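Local coordinates for similar to yteR (Bacilus subtilis) (Clostridium acetobutylicum, PDB 4WU0), which probably hydrolyses unsaturated rhamnogalacturonan fragments of pectin, as a member of glycoside hydrolase family 105, at residues A[31-35]-A[81-85]; A[23-29]-A[75-79]; A[9-13]-A[45-49]; A[96-100]-A[142-146]. All blocks are in the same frame, centred on the assembly; numbering follows the deposited sequence.

Contact 1: residues A[31-35]-A[81-85]; sequences LDGIA and KILIT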
loop_
_atom_site.group_PDB
_atom_site.type_symbol
_atom_site.label_atom_id
_atom_site.label_comp_id
_atom_site.label_asym_id
_atom_site.label_seq_id
_atom_site.Cartn_x
_atom_site.Cartn_y
_atom_site.Cartn_z
ATOM N N LEU A 31 8.227 -6.860 4.804
ATOM C CA LEU A 31 8.436 -7.341 6.144
ATOM C C LEU A 31 7.127 -7.460 6.941
ATOM O O LEU A 31 6.991 -8.361 7.783
ATOM C CB LEU A 31 9.436 -6.454 6.902
ATOM C CG LEU A 31 10.858 -6.467 6.349
ATOM C CD1 LEU A 31 11.739 -5.530 7.173
ATOM C CD2 LEU A 31 11.458 -7.868 6.337
ATOM N N ASP A 32 6.185 -6.548 6.688
ATOM C CA ASP A 32 4.868 -6.602 7.320
ATOM C C ASP A 32 4.166 -7.922 6.926
ATOM O O ASP A 32 3.452 -8.515 7.725
ATOM C CB ASP A 32 4.008 -5.392 6.892
ATOM C CG ASP A 32 4.446 -4.052 7.533
ATOM O OD1 ASP A 32 5.043 -4.073 8.623
ATOM O OD2 ASP A 32 4.165 -2.953 6.968
ATOM N N GLY A 33 4.354 -8.364 5.682
ATOM C CA GLY A 33 3.839 -9.653 5.254
ATOM C C GLY A 33 4.540 -10.805 5.957
ATOM O O GLY A 33 3.913 -11.767 6.398
ATOM N N ILE A 34 5.857 -10.720 6.067
ATOM C CA ILE A 34 6.622 -11.760 6.750
ATOM C C ILE A 34 6.230 -11.822 8.235
ATOM O O ILE A 34 6.223 -12.880 8.851
ATOM C CB ILE A 34 8.140 -11.579 6.526
ATOM C CG1 ILE A 34 8.453 -11.820 5.040
ATOM C CG2 ILE A 34 8.932 -12.556 7.397
ATOM C CD1 ILE A 34 9.874 -11.523 4.635
ATOM N N ALA A 35 5.876 -10.680 8.810
ATOM C CA ALA A 35 5.469 -10.656 10.205
ATOM C C ALA A 35 4.191 -11.461 10.431
ATOM O O ALA A 35 4.015 -12.041 11.500
ATOM C CB ALA A 35 5.311 -9.238 10.711
ATOM N N LYS A 81 5.662 1.305 10.224
ATOM C CA LYS A 81 4.722 0.258 10.593
ATOM C C LYS A 81 5.446 -0.986 11.087
ATOM O O LYS A 81 5.104 -1.516 12.145
ATOM C CB LYS A 81 3.819 -0.092 9.430
ATOM C CG LYS A 81 2.998 1.077 8.928
ATOM C CD LYS A 81 2.392 0.730 7.596
ATOM C CE LYS A 81 1.550 1.848 7.034
ATOM N NZ LYS A 81 0.987 1.432 5.706
ATOM N N ILE A 82 6.441 -1.476 10.339
ATOM C CA ILE A 82 7.201 -2.615 10.854
ATOM C C ILE A 82 7.931 -2.276 12.154
ATOM O O ILE A 82 8.120 -3.152 13.002
ATOM C CB ILE A 82 8.139 -3.241 9.792
ATOM C CG1 ILE A 82 8.663 -4.613 10.255
ATOM C CG2 ILE A 82 9.262 -2.324 9.410
ATOM C CD1 ILE A 82 7.611 -5.739 10.284
ATOM N N LEU A 83 8.367 -1.028 12.319
ATOM C CA LEU A 83 9.006 -0.630 13.568
ATOM C C LEU A 83 8.058 -0.737 14.771
ATOM O O LEU A 83 8.490 -1.119 15.863
ATOM C CB LEU A 83 9.584 0.781 13.479
ATOM C CG LEU A 83 10.733 0.989 12.489
ATOM C CD1 LEU A 83 11.140 2.468 12.480
ATOM C CD2 LEU A 83 11.919 0.129 12.857
ATOM N N ILE A 84 6.777 -0.417 14.577
ATOM C CA ILE A 84 5.786 -0.622 15.628
ATOM C C ILE A 84 5.724 -2.087 16.004
ATOM O O ILE A 84 5.720 -2.443 17.191
ATOM C CB ILE A 84 4.404 -0.069 15.236
ATOM C CG1 ILE A 84 4.494 1.443 15.081
ATOM C CG2 ILE A 84 3.344 -0.413 16.289
ATOM C CD1 ILE A 84 3.264 2.085 14.459
ATOM N N THR A 85 5.666 -2.943 14.989
ATOM C CA THR A 85 5.590 -4.374 15.211
ATOM C C THR A 85 6.819 -4.863 15.973
ATOM O O THR A 85 6.705 -5.630 16.933
ATOM C CB THR A 85 5.449 -5.071 13.860
ATOM O OG1 THR A 85 4.199 -4.667 13.280
ATOM C CG2 THR A 85 5.505 -6.589 13.996
HETATM O O HOH W 1 6.414 -1.135 7.399
HETATM O O HOH W 2 3.700 -4.970 10.687
#
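Asp-32 and Ile-82 carry the middle of this contact between helices 25-41 and 80-90, and the polar side of it is built on water. The carboxylate of Asp-32 uses each oxygen separately. OD2 accepts from water 1 (2.9 Å), which accepts from the backbone N of Ile-82 (3.0 Å). OD1 takes a 2.6 Å bond from water 2, whose other neighbour is Thr-85 OG1 at 2.7 Å. Asp-32 OD1 also packs on Ile-82 CB and CD1, badly angled for Ile-82 N. Ile-82 N lies in the first turn of its helix, where amides lack helical acceptors, so a carboxylate linked by water suits the place; the helix end would be expected to favour its negative charge. Lys-81 does not pair with it: the extended chain passes the carboxylate at about a right angle and gives its ammonium to Asn-78 and the carbonyl of Tyr-133.

The apolar part rests on Ile-82. With CG1 anti to its backbone N (chi1 -167°), the long branch reaches across: CG1 lies 3.9 Å from Leu-31 CB, and CD1 ends 4.2 Å from Ala-35 CB. Small Ala-35 leaves room for that methyl and also meets Thr-85 CG2 at 4.2 Å.

The segment axes run 10.0 Å apart and 31° from parallel, as alternate helices of an (alpha/alpha)6 barrel do. Helix 44-54 packs against Leu-31 and Ile-82, helix 129-146 covers Lys-81, and helix 93-108 takes Leu-83.

Contact 2: residues A[23-29]-A[75-79]; sequences WGYEYGL and DHLNN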
loop_
_atom_site.group_PDB
_atom_site.type_symbol
_atom_site.label_atom_id
_atom_site.label_comp_id
_atom_site.label_asym_id
_atom_site.label_seq_id
_atom_site.Cartn_x
_atom_site.Cartn_y
_atom_site.Cartn_z
ATOM N N TRP A 23 16.046 3.316 2.078
ATOM C CA TRP A 23 14.901 3.318 2.988
ATOM C C TRP A 23 13.636 3.313 2.143
ATOM O O TRP A 23 13.004 4.348 1.915
ATOM C CB TRP A 23 14.987 4.543 3.895
ATOM C CG TRP A 23 13.925 4.735 4.926
ATOM C CD1 TRP A 23 13.004 5.743 4.963
ATOM C CD2 TRP A 23 13.703 3.948 6.110
ATOM N NE1 TRP A 23 12.218 5.627 6.091
ATOM C CE2 TRP A 23 12.632 4.542 6.813
ATOM C CE3 TRP A 23 14.309 2.806 6.641
ATOM C CZ2 TRP A 23 12.142 4.024 8.020
ATOM C CZ3 TRP A 23 13.816 2.283 7.827
ATOM C CH2 TRP A 23 12.734 2.901 8.510
ATOM N N GLY A 24 13.313 2.138 1.630
ATOM C CA GLY A 24 12.209 1.969 0.717
ATOM C C GLY A 24 10.948 1.460 1.375
ATOM O O GLY A 24 10.986 0.467 2.076
ATOM N N TYR A 25 9.841 2.157 1.140
ATOM C CA TYR A 25 8.544 1.778 1.709
ATOM C C TYR A 25 8.164 0.345 1.409
ATOM O O TYR A 25 7.497 -0.299 2.224
ATOM C CB TYR A 25 7.428 2.699 1.172
ATOM C CG TYR A 25 7.175 2.598 -0.326
ATOM C CD1 TYR A 25 7.768 3.482 -1.208
ATOM C CD2 TYR A 25 6.333 1.634 -0.847
ATOM C CE1 TYR A 25 7.529 3.410 -2.576
ATOM C CE2 TYR A 25 6.110 1.533 -2.227
ATOM C CZ TYR A 25 6.700 2.433 -3.079
ATOM O OH TYR A 25 6.459 2.353 -4.444
ATOM N N GLU A 26 8.588 -0.171 0.257
ATOM C CA GLU A 26 8.170 -1.503 -0.149
ATOM C C GLU A 26 8.881 -2.578 0.658
ATOM O O GLU A 26 8.448 -3.724 0.697
ATOM C CB GLU A 26 8.364 -1.707 -1.670
ATOM C CG GLU A 26 9.790 -1.735 -2.179
ATOM C CD GLU A 26 10.357 -0.372 -2.544
ATOM O OE1 GLU A 26 9.999 0.640 -1.909
ATOM O OE2 GLU A 26 11.185 -0.315 -3.491
ATOM N N TYR A 27 9.985 -2.217 1.306
ATOM C CA TYR A 27 10.721 -3.166 2.119
ATOM C C TYR A 27 10.004 -3.398 3.454
ATOM O O TYR A 27 9.809 -4.539 3.866
ATOM C CB TYR A 27 12.164 -2.675 2.310
ATOM C CG TYR A 27 12.931 -2.500 1.014
ATOM C CD1 TYR A 27 12.558 -3.171 -0.138
ATOM C CD2 TYR A 27 14.046 -1.672 0.955
ATOM C CE1 TYR A 27 13.288 -3.022 -1.327
ATOM C CE2 TYR A 27 14.761 -1.495 -0.216
ATOM C CZ TYR A 27 14.382 -2.203 -1.351
ATOM O OH TYR A 27 15.086 -2.050 -2.519
ATOM N N GLY A 28 9.552 -2.331 4.109
ATOM C CA GLY A 28 8.713 -2.490 5.289
ATOM C C GLY A 28 7.428 -3.241 4.970
ATOM O O GLY A 28 6.946 -4.048 5.768
ATOM N N LEU A 29 6.856 -2.954 3.809
ATOM C CA LEU A 29 5.642 -3.638 3.359
ATOM C C LEU A 29 5.849 -5.168 3.270
ATOM O O LEU A 29 5.008 -5.957 3.712
ATOM C CB LEU A 29 5.229 -3.087 2.002
ATOM C CG LEU A 29 4.128 -3.771 1.208
ATOM C CD1 LEU A 29 2.798 -3.815 1.938
ATOM C CD2 LEU A 29 3.973 -3.047 -0.121
ATOM N N ASP A 75 6.603 8.785 1.567
ATOM C CA ASP A 75 6.992 7.370 1.420
ATOM C C ASP A 75 7.847 6.923 2.576
ATOM O O ASP A 75 7.812 5.745 2.957
ATOM C CB ASP A 75 7.790 7.083 0.145
ATOM C CG ASP A 75 6.976 7.176 -1.112
ATOM O OD1 ASP A 75 5.736 7.131 -1.053
ATOM O OD2 ASP A 75 7.587 7.300 -2.185
ATOM N N HIS A 76 8.642 7.845 3.118
ATOM C CA HIS A 76 9.588 7.519 4.184
ATOM C C HIS A 76 8.942 7.175 5.520
ATOM O O HIS A 76 9.637 6.714 6.423
ATOM C CB HIS A 76 10.554 8.680 4.400
ATOM C CG HIS A 76 11.609 8.768 3.359
ATOM N ND1 HIS A 76 11.664 7.904 2.290
ATOM C CD2 HIS A 76 12.669 9.597 3.226
ATOM C CE1 HIS A 76 12.712 8.201 1.540
ATOM N NE2 HIS A 76 13.336 9.222 2.088
ATOM N N LEU A 77 7.629 7.361 5.653
ATOM C CA LEU A 77 6.915 6.977 6.868
ATOM C C LEU A 77 6.464 5.519 6.887
ATOM O O LEU A 77 6.200 4.964 7.946
ATOM C CB LEU A 77 5.710 7.891 7.103
ATOM C CG LEU A 77 6.083 9.364 7.247
ATOM C CD1 LEU A 77 4.823 10.170 7.497
ATOM C CD2 LEU A 77 7.091 9.617 8.361
ATOM N N ASN A 78 6.354 4.895 5.725
ATOM C CA ASN A 78 5.733 3.579 5.694
ATOM C C ASN A 78 6.448 2.542 6.560
ATOM O O ASN A 78 5.809 1.702 7.181
ATOM C CB ASN A 78 5.642 3.024 4.295
ATOM C CG ASN A 78 4.689 1.843 4.238
ATOM O OD1 ASN A 78 3.515 1.987 4.554
ATOM N ND2 ASN A 78 5.190 0.671 3.905
ATOM N N ASN A 79 7.773 2.597 6.576
ATOM C CA ASN A 79 8.569 1.617 7.302
ATOM C C ASN A 79 8.447 1.776 8.824
ATOM O O ASN A 79 8.897 0.933 9.572
ATOM C CB ASN A 79 10.025 1.677 6.847
ATOM C CG ASN A 79 10.233 1.127 5.462
ATOM O OD1 ASN A 79 9.365 0.466 4.888
ATOM N ND2 ASN A 79 11.406 1.381 4.909
HETATM O O HOH W 3 10.504 5.108 1.102
#
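Trp-23 NE1 gives a hydrogen bond to His-76 O (2.8 Å), arriving in the carbonyl plane on a lone pair. Two asparagine amides come next. Asn-79 ND2 donates to Gly-24 O at 3.0 Å from above the carbonyl plane, while Tyr-27 N reaches the same oxygen from the opposite face, so the carbonyl of the N-cap residue is gripped from both sides. Asn-78 ND2 donates to Tyr-25 O (3.0 Å), which also receives Leu-29 N; the other end of that amide, OD1, accepts from Lys-81. A weak bond from Gly-28 N to Asn-79 OD1 (2.9 Å) completes the set. Glycine, having no side chain, lets this oxygen settle directly on the helix backbone.

The loop leading into helix 80-90 is fastened to the first turn of helix 25-41, in the buried part of an (alpha/alpha)6 barrel, the fold of its relatives. Asn-79 fits its place because one short side chain can both donate to and, weakly, accept from main chain.

Around the bonds lie the rings. Asn-79 CB sits over the six-membered ring of Trp-23, 3.7 Å from its centroid, a CH-pi contact. The indole turns its edge to the face of His-76, a T-shaped pair with planes at 74°. Tyr-25 runs alongside Asp-75, and Tyr-25 CB lies 3.6 Å from Asn-78 CB. Helix 129-146 borders this side through Met-134 and Tyr-133.

Contact 3: residues A[9-13]-A[45-49]; sequences ADSII and KYLDF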
loop_
_atom_site.group_PDB
_atom_site.type_symbol
_atom_site.label_atom_id
_atom_site.label_comp_id
_atom_site.label_asym_id
_atom_site.label_seq_id
_atom_site.Cartn_x
_atom_site.Cartn_y
_atom_site.Cartn_z
ATOM N N ALA A 9 7.220 -16.471 1.822
ATOM C CA ALA A 9 8.193 -15.968 2.789
ATOM C C ALA A 9 9.506 -16.740 2.667
ATOM O O ALA A 9 10.584 -16.154 2.623
ATOM C CB ALA A 9 7.640 -16.073 4.220
ATOM N N ASP A 10 9.401 -18.064 2.589
ATOM C CA ASP A 10 10.587 -18.899 2.469
ATOM C C ASP A 10 11.304 -18.615 1.142
ATOM O O ASP A 10 12.527 -18.640 1.079
ATOM C CB ASP A 10 10.224 -20.385 2.576
ATOM C CG ASP A 10 9.877 -20.793 3.989
ATOM O OD1 ASP A 10 10.264 -20.039 4.920
ATOM O OD2 ASP A 10 9.214 -21.855 4.173
ATOM N N SER A 11 10.541 -18.330 0.094
ATOM C CA SER A 11 11.134 -17.995 -1.201
ATOM C C SER A 11 11.897 -16.676 -1.156
ATOM O O SER A 11 12.995 -16.560 -1.697
ATOM C CB SER A 11 10.056 -17.924 -2.291
ATOM O OG SER A 11 9.414 -19.167 -2.447
ATOM N N ILE A 12 11.304 -15.677 -0.518
ATOM C CA ILE A 12 11.929 -14.360 -0.410
ATOM C C ILE A 12 13.260 -14.471 0.328
ATOM O O ILE A 12 14.269 -13.889 -0.080
ATOM C CB ILE A 12 10.989 -13.387 0.309
ATOM C CG1 ILE A 12 9.751 -13.092 -0.554
ATOM C CG2 ILE A 12 11.704 -12.077 0.677
ATOM C CD1 ILE A 12 8.624 -12.472 0.233
ATOM N N ILE A 13 13.257 -15.222 1.419
ATOM C CA ILE A 13 14.445 -15.377 2.249
ATOM C C ILE A 13 15.524 -16.139 1.489
ATOM O O ILE A 13 16.678 -15.689 1.407
ATOM C CB ILE A 13 14.086 -16.032 3.611
ATOM C CG1 ILE A 13 13.156 -15.083 4.381
ATOM C CG2 ILE A 13 15.326 -16.351 4.409
ATOM C CD1 ILE A 13 12.525 -15.679 5.625
ATOM N N LYS A 45 12.532 -17.903 13.054
ATOM C CA LYS A 45 13.342 -17.564 11.889
ATOM C C LYS A 45 12.746 -16.391 11.093
ATOM O O LYS A 45 13.482 -15.620 10.472
ATOM C CB LYS A 45 13.585 -18.773 10.993
ATOM C CG LYS A 45 12.523 -19.050 9.986
ATOM C CD LYS A 45 12.916 -20.237 9.112
ATOM C CE LYS A 45 11.700 -20.901 8.491
ATOM N NZ LYS A 45 11.980 -22.313 8.062
ATOM N N TYR A 46 11.426 -16.239 11.122
ATOM C CA TYR A 46 10.796 -15.118 10.400
ATOM C C TYR A 46 11.036 -13.801 11.135
ATOM O O TYR A 46 11.372 -12.784 10.512
ATOM C CB TYR A 46 9.315 -15.377 10.138
ATOM C CG TYR A 46 9.145 -16.626 9.325
ATOM C CD1 TYR A 46 9.614 -16.695 8.028
ATOM C CD2 TYR A 46 8.603 -17.764 9.890
ATOM C CE1 TYR A 46 9.507 -17.852 7.293
ATOM C CE2 TYR A 46 8.489 -18.926 9.176
ATOM C CZ TYR A 46 8.953 -18.975 7.872
ATOM O OH TYR A 46 8.851 -20.155 7.168
ATOM N N LEU A 47 10.902 -13.824 12.458
ATOM C CA LEU A 47 11.184 -12.633 13.262
ATOM C C LEU A 47 12.648 -12.252 13.113
ATOM O O LEU A 47 12.988 -11.081 12.917
ATOM C CB LEU A 47 10.842 -12.868 14.734
ATOM C CG LEU A 47 11.191 -11.722 15.683
ATOM C CD1 LEU A 47 10.465 -10.459 15.246
ATOM C CD2 LEU A 47 10.855 -12.080 17.138
ATOM N N ASP A 48 13.523 -13.244 13.162
ATOM C CA ASP A 48 14.950 -12.972 13.030
ATOM C C ASP A 48 15.294 -12.332 11.688
ATOM O O ASP A 48 16.127 -11.435 11.634
ATOM C CB ASP A 48 15.766 -14.249 13.227
ATOM C CG ASP A 48 15.758 -14.731 14.660
ATOM O OD1 ASP A 48 15.505 -13.909 15.568
ATOM O OD2 ASP A 48 16.017 -15.935 14.873
ATOM N N PHE A 49 14.636 -12.772 10.615
ATOM C CA PHE A 49 14.820 -12.171 9.303
ATOM C C PHE A 49 14.405 -10.712 9.290
ATOM O O PHE A 49 15.078 -9.871 8.710
ATOM C CB PHE A 49 14.034 -12.927 8.230
ATOM C CG PHE A 49 14.226 -12.380 6.846
ATOM C CD1 PHE A 49 15.402 -12.611 6.163
ATOM C CD2 PHE A 49 13.236 -11.629 6.241
ATOM C CE1 PHE A 49 15.591 -12.115 4.891
ATOM C CE2 PHE A 49 13.412 -11.135 4.949
ATOM C CZ PHE A 49 14.613 -11.376 4.289
HETATM O O HOH W 4 10.386 -23.212 6.177
#
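Tyr-46 and Phe-49, one turn apart on helix 44-54, both send their rings to helix 4-14, but by different first torsions. In Tyr-46 CG stands anti to the carbonyl carbon (chi1 -59°), which carries the phenol toward Asp-10; in Phe-49 it stands anti to the backbone N (chi1 -178°), and the ring lies flat beneath Ile-13.

The Tyr-46 hydroxyl donates to Asp-10 OD1 across 2.7 Å, meeting the oxygen on its syn side. The carboxylate is tilted somewhat from the ring plane, and Asp-10 OD1 sits at the ring edge, in the phenol plane. Asp-10 OD2 is held through water 4, which donates to it over 2.7 Å and accepts from Lys-45 NZ at 2.6 Å. The chain of Lys-45 rises over the phenol and lays its CG above the centre of that ring.

Below this polar edge the packing is aliphatic on aromatic. Ile-13 CG1 stands 3.6 Å from the centroid of the Phe-49 ring and almost on its normal, a CH-pi contact. Ile-13 CD1 lies 3.9 Å from Tyr-46 CD1, so one branched residue touches both rings. Ala-9 CB lies 4.0 Å from Tyr-46 CE1. Helix 25-41 borders both residues, Val-37 touching Tyr-46 and Ile-34 touching Phe-49.

The axes of the short helical segments run at 45°, helix packing within the family's (alpha/alpha)6 barrel that joins helix 4-14 to 44-54, with 25-41 between them in the chain. A phenol donor and a water-bridged lysine would be expected to stabilise the aspartate anion, joining the two helices at a partly exposed edge.

Contact 4: residues A[96-100]-A[142-146]; sequences RKALI and YVKEF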
loop_
_atom_site.group_PDB
_atom_site.type_symbol
_atom_site.label_atom_id
_atom_site.label_comp_id
_atom_site.label_asym_id
_atom_site.label_seq_id
_atom_site.Cartn_x
_atom_site.Cartn_y
_atom_site.Cartn_z
ATOM N N ARG A 96 11.713 2.306 19.274
ATOM C CA ARG A 96 10.878 3.389 19.765
ATOM C C ARG A 96 11.500 4.742 19.428
ATOM O O ARG A 96 10.789 5.670 19.021
ATOM C CB ARG A 96 10.658 3.267 21.265
ATOM C CG ARG A 96 9.791 4.353 21.854
ATOM C CD ARG A 96 8.352 4.217 21.431
ATOM N NE ARG A 96 7.547 5.316 21.974
ATOM C CZ ARG A 96 7.034 6.323 21.265
ATOM N NH1 ARG A 96 7.213 6.397 19.952
ATOM N NH2 ARG A 96 6.333 7.266 21.886
ATOM N N LYS A 97 12.823 4.862 19.555
ATOM C CA LYS A 97 13.471 6.138 19.243
ATOM C C LYS A 97 13.354 6.449 17.756
ATOM O O LYS A 97 13.147 7.590 17.377
ATOM C CB LYS A 97 14.941 6.135 19.668
ATOM C CG LYS A 97 15.146 6.172 21.165
ATOM C CD LYS A 97 16.624 6.042 21.494
ATOM C CE LYS A 97 16.891 6.150 22.982
ATOM N NZ LYS A 97 18.266 5.684 23.275
ATOM N N ALA A 98 13.493 5.427 16.921
ATOM C CA ALA A 98 13.316 5.584 15.480
ATOM C C ALA A 98 11.892 6.026 15.148
ATOM O O ALA A 98 11.669 6.886 14.290
ATOM C CB ALA A 98 13.675 4.269 14.752
ATOM N N LEU A 99 10.930 5.483 15.872
ATOM C CA LEU A 99 9.532 5.851 15.686
ATOM C C LEU A 99 9.292 7.308 16.065
ATOM O O LEU A 99 8.540 8.008 15.386
ATOM C CB LEU A 99 8.632 4.912 16.491
ATOM C CG LEU A 99 8.395 3.565 15.783
ATOM C CD1 LEU A 99 7.886 2.507 16.749
ATOM C CD2 LEU A 99 7.422 3.761 14.632
ATOM N N ILE A 100 9.930 7.760 17.142
ATOM C CA ILE A 100 9.827 9.155 17.553
ATOM C C ILE A 100 10.372 10.042 16.436
ATOM O O ILE A 100 9.803 11.091 16.129
ATOM C CB ILE A 100 10.585 9.403 18.870
ATOM C CG1 ILE A 100 9.794 8.793 20.023
ATOM C CG2 ILE A 100 10.815 10.897 19.107
ATOM C CD1 ILE A 100 10.634 8.520 21.257
ATOM N N TYR A 142 0.437 4.531 14.506
ATOM C CA TYR A 142 1.238 5.166 15.530
ATOM C C TYR A 142 0.328 5.690 16.646
ATOM O O TYR A 142 0.603 5.499 17.830
ATOM C CB TYR A 142 2.042 6.316 14.927
ATOM C CG TYR A 142 3.024 6.933 15.888
ATOM C CD1 TYR A 142 2.617 7.903 16.785
ATOM C CD2 TYR A 142 4.347 6.537 15.913
ATOM C CE1 TYR A 142 3.506 8.461 17.679
ATOM C CE2 TYR A 142 5.225 7.089 16.788
ATOM C CZ TYR A 142 4.805 8.027 17.685
ATOM O OH TYR A 142 5.713 8.575 18.567
ATOM N N VAL A 143 -0.753 6.355 16.260
ATOM C CA VAL A 143 -1.662 6.937 17.262
ATOM C C VAL A 143 -2.299 5.853 18.120
ATOM O O VAL A 143 -2.461 6.030 19.328
ATOM C CB VAL A 143 -2.761 7.790 16.574
ATOM C CG1 VAL A 143 -3.865 8.211 17.547
ATOM C CG2 VAL A 143 -2.122 8.994 15.895
ATOM N N LYS A 144 -2.680 4.744 17.496
ATOM C CA LYS A 144 -3.241 3.595 18.213
ATOM C C LYS A 144 -2.306 3.158 19.338
ATOM O O LYS A 144 -2.751 2.861 20.443
ATOM C CB LYS A 144 -3.482 2.430 17.247
ATOM C CG LYS A 144 -4.069 1.137 17.868
ATOM C CD LYS A 144 -5.463 1.396 18.410
ATOM C CE LYS A 144 -6.254 0.114 18.668
ATOM N NZ LYS A 144 -5.520 -0.836 19.535
ATOM N N GLU A 145 -1.011 3.144 19.060
ATOM C CA GLU A 145 -0.032 2.670 20.034
ATOM C C GLU A 145 0.444 3.723 21.035
ATOM O O GLU A 145 0.648 3.409 22.216
ATOM C CB GLU A 145 1.172 2.052 19.287
ATOM C CG GLU A 145 2.213 1.381 20.186
ATOM C CD GLU A 145 1.706 0.110 20.882
ATOM O OE1 GLU A 145 0.734 -0.521 20.389
ATOM O OE2 GLU A 145 2.287 -0.244 21.938
ATOM N N PHE A 146 0.617 4.964 20.580
ATOM C CA PHE A 146 1.331 5.973 21.362
ATOM C C PHE A 146 0.654 7.333 21.474
ATOM O O PHE A 146 1.116 8.178 22.232
ATOM C CB PHE A 146 2.665 6.314 20.694
ATOM C CG PHE A 146 3.535 5.137 20.395
ATOM C CD1 PHE A 146 4.186 4.451 21.405
ATOM C CD2 PHE A 146 3.766 4.755 19.077
ATOM C CE1 PHE A 146 5.011 3.376 21.099
ATOM C CE2 PHE A 146 4.596 3.699 18.781
ATOM C CZ PHE A 146 5.213 3.015 19.783
HETATM O O HOH W 5 5.038 10.167 20.424
#
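A cation-pi stack joins two successive helices near the outside of the molecule: Arg-96 on helix 93-108 lays its guanidinium on the ring of Phe-146, in the C-terminal part of helix 129-146. The planes differ by only 13°, and Arg-96 CZ is 3.7 Å from the ring centroid, over the face. Arg-96 NE comes as near as 3.3 Å to Phe-146 CE1. The arginine reaches this place because its chain leaves anti to the backbone N and then bends at chi2 (70°). Ile-100 CD1 lies over the other face of the guanidinium, 4.2 Å above its plane, so the flat cation is held between an aromatic ring and an aliphatic branch.

The edge of the same group is used as well. Arg-96 NH1 donates to Tyr-142 OH at 3.0 Å, nearly straight and in the guanidinium plane, which fixes how the stacked group is rotated. Arginine suits this position because its faces can pack while its N-H groups bond outward.

The segment axes cross at 127°, the mainly opposed direction expected of consecutive helices in an (alpha/alpha)6 barrel.

On the buried side Leu-99 takes over. Its CD1 is 4.0 Å from Phe-146 CE2 and its CB 4.1 Å from Tyr-142 CE2. Phe-146 CD2 in turn covers a face of the Tyr-142 ring. Leu-83 and Ile-84 of helix 80-90 also touch Leu-99, and Phe-87 of that helix touches Arg-96.

From the N terminus, contact 3 opens first and closes at 45-49, joining helix 4-14 to 44-54. Before that closure contact 2 (23-29) and contact 1 (31-35) have begun, so contact 3 crosses each of them. Contact 2 closes at 75-79, tying the start of helix 25-41 to the loop before helix 80-90; contact 1 closes at 81-85, tying helix 25-41 to 80-90, and these two also cross. Contact 4 follows in series, joining helix 93-108 to 129-146. Contact 1 touches all three: Ile-82 meets Gly-28, Ile-34 meets Phe-49, and Ile-84 meets Leu-99. Contacts 3 and 4, with centres about 25 Å apart, are thus linked through helices 25-41 and 80-90.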